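Local coordinates for protein cyclase (Uncultured organism, PDB 5IBZ) that belongs to the putative cyclase family, probably has arylformamidase-like activity and binds acetylphosphate, at residues T36-R39 against I40-A43. Residues are numbered along the deposited sequence; the frame is centred on the assembly and turned at random.
Sequences TPER and IVAA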
ATOM      1  N   THR B  36      28.335 -22.069  -7.905  1.00  9.52           N
ATOM      2  CA  THR B  36      28.625 -22.520  -9.257  1.00  9.73           C
ATOM      3  C   THR B  36      27.757 -23.722  -9.566  1.00  8.96           C
ATOM      4  O   THR B  36      27.239 -24.362  -8.650  1.00 10.30           O
ATOM      5  CB  THR B  36      30.086 -22.937  -9.396  1.00  9.01           C
ATOM      6  OG1 THR B  36      30.322 -24.063  -8.547  1.00 11.32           O
ATOM      7  CG2 THR B  36      31.021 -21.786  -9.007  1.00 12.75           C
ATOM      8  N   PRO B  37      27.614 -24.061 -10.854  1.00 11.40           N
ATOM      9  CA  PRO B  37      26.844 -25.265 -11.173  1.00 12.47           C
ATOM     10  C   PRO B  37      27.344 -26.506 -10.439  1.00 12.54           C
ATOM     11  O   PRO B  37      26.543 -27.283  -9.924  1.00 11.25           O
ATOM     12  CB  PRO B  37      27.018 -25.390 -12.699  1.00 13.40           C
ATOM     13  CG  PRO B  37      27.184 -23.976 -13.139  1.00 14.43           C
ATOM     14  CD  PRO B  37      27.989 -23.305 -12.057  1.00 13.07           C
ATOM     15  N   GLU B  38      28.655 -26.712 -10.354  1.00 10.76           N
ATOM     16  CA  GLU B  38      29.157 -27.881  -9.631  1.00 14.51           C
ATOM     17  C   GLU B  38      28.787 -27.861  -8.149  1.00 12.67           C
ATOM     18  O   GLU B  38      28.478 -28.898  -7.566  1.00 12.21           O
ATOM     19  CB  GLU B  38      30.671 -28.007  -9.779  1.00 17.34           C
ATOM     20  CG  GLU B  38      31.160 -29.460  -9.572  1.00 34.49           C
ATOM     21  CD  GLU B  38      30.669 -30.435 -10.659  1.00 36.29           C
ATOM     22  OE1 GLU B  38      31.029 -30.249 -11.835  1.00 25.84           O
ATOM     23  OE2 GLU B  38      29.922 -31.390 -10.348  1.00 34.22           O
ATOM     24  N   ARG B  39      28.774 -26.690  -7.528  1.00 10.19           N
ATOM     25  CA  ARG B  39      28.388 -26.614  -6.132  1.00  8.58           C
ATOM     26  C   ARG B  39      26.905 -26.889  -5.932  1.00  8.96           C
ATOM     27  O   ARG B  39      26.533 -27.438  -4.906  1.00 10.35           O
ATOM     28  CB  ARG B  39      28.812 -25.266  -5.559  1.00 11.85           C
ATOM     29  CG  ARG B  39      30.337 -25.267  -5.462  1.00 14.97           C
ATOM     30  CD  ARG B  39      30.976 -23.929  -5.262  1.00 18.22           C
ATOM     31  NE  ARG B  39      32.424 -24.114  -5.184  1.00 17.02           N
ATOM     32  CZ  ARG B  39      33.311 -23.136  -5.336  1.00 15.98           C
ATOM     33  NH1 ARG B  39      32.907 -21.902  -5.557  1.00 14.84           N
ATOM     34  NH2 ARG B  39      34.619 -23.400  -5.266  1.00 17.51           N
ATOM     35  N   ILE B  40      26.072 -26.500  -6.897  1.00  9.39           N
ATOM     36  CA  ILE B  40      24.645 -26.833  -6.866  1.00  7.84           C
ATOM     37  C   ILE B  40      24.417 -28.345  -7.025  1.00  8.55           C
ATOM     38  O   ILE B  40      23.606 -28.926  -6.321  1.00  9.91           O
ATOM     39  CB  ILE B  40      23.886 -26.061  -7.949  1.00  7.73           C
ATOM     40  CG1 ILE B  40      23.958 -24.575  -7.634  1.00  9.51           C
ATOM     41  CG2 ILE B  40      22.432 -26.526  -8.016  1.00 10.36           C
ATOM     42  CD1 ILE B  40      23.457 -23.679  -8.767  1.00 13.21           C
ATOM     43  N   VAL B  41      25.157 -28.969  -7.928  1.00  9.25           N
ATOM     44  CA  VAL B  41      25.057 -30.422  -8.102  1.00  8.80           C
ATOM     45  C   VAL B  41      25.460 -31.118  -6.804  1.00 10.94           C
ATOM     46  O   VAL B  41      24.793 -32.064  -6.359  1.00 10.61           O
ATOM     47  CB  VAL B  41      25.924 -30.885  -9.276  1.00 10.31           C
ATOM     48  CG1 VAL B  41      25.998 -32.419  -9.333  1.00 10.01           C
ATOM     49  CG2 VAL B  41      25.374 -30.332 -10.564  1.00  9.98           C
ATOM     50  N   ALA B  42      26.557 -30.687  -6.189  1.00 10.70           N
ATOM     51  CA  ALA B  42      26.963 -31.266  -4.912  1.00 10.17           C
ATOM     52  C   ALA B  42      25.895 -31.103  -3.820  1.00 10.28           C
ATOM     53  O   ALA B  42      25.609 -32.042  -3.062  1.00 13.01           O
ATOM     54  CB  ALA B  42      28.295 -30.646  -4.441  1.00 13.28           C
ATOM     55  N   ALA B  43      25.282 -29.924  -3.742  1.00  8.67           N
ATOM     56  CA  ALA B  43      24.252 -29.667  -2.757  1.00 10.58           C
ATOM     57  C   ALA B  43      23.053 -30.587  -2.976  1.00 10.25           C
ATOM     58  O   ALA B  43      22.456 -31.097  -2.021  1.00 10.57           O
ATOM     59  CB  ALA B  43      23.827 -28.203  -2.819  1.00 14.49           C
TER
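The N-capped first turns of the short helix 37-44 bring Thr-36 and Ile-40 together, the backbone N of Ile-40 donating to Thr-36 O at 3.0 Å. Thr-36 holds the N-cap position with both of its oxygens at work: while its carbonyl accepts from Ile-40, its hydroxyl OG1 takes the N-H of Arg-39 over 3.2 Å. A chi1 of 64° turns OG1 back over the open end of the helix, where it meets an amide that has no carbonyl of an earlier turn to bond. Pro-37, at the first helical position, suits this start because it has no N-H to satisfy. The i to i+4 pattern of an alpha-helix then runs on, Val-41 N to Pro-37 O, Ala-42 N to Glu-38 O and Ala-43 N to Arg-39 O, each 3.0 Å long. Side chains of the second turn lean on the same carbonyls: CG1 of Ile-40 lies 3.4 Å from Thr-36 O, and CG2 of Val-41 sits 3.3 Å from Pro-37 O. Glu-38 bends at chi2 (66°), which carries its carboxylate back across the flank of Val-41, OE2 resting 4.2 Å from CB in a loose contact. Arg-39 instead stretches out from CG to NE toward the start of the helix, and its NH1 bonds to Tyr-34 O, tying the guanidinium to the chain just ahead of the cap. Buried Ile-40 packs on Ile-35 and Leu-156 of its own chain; across the subunit interface Pro-37 meets Thr-49 of the second subunit, while Ile-40 and Val-41 meet its Gly-50.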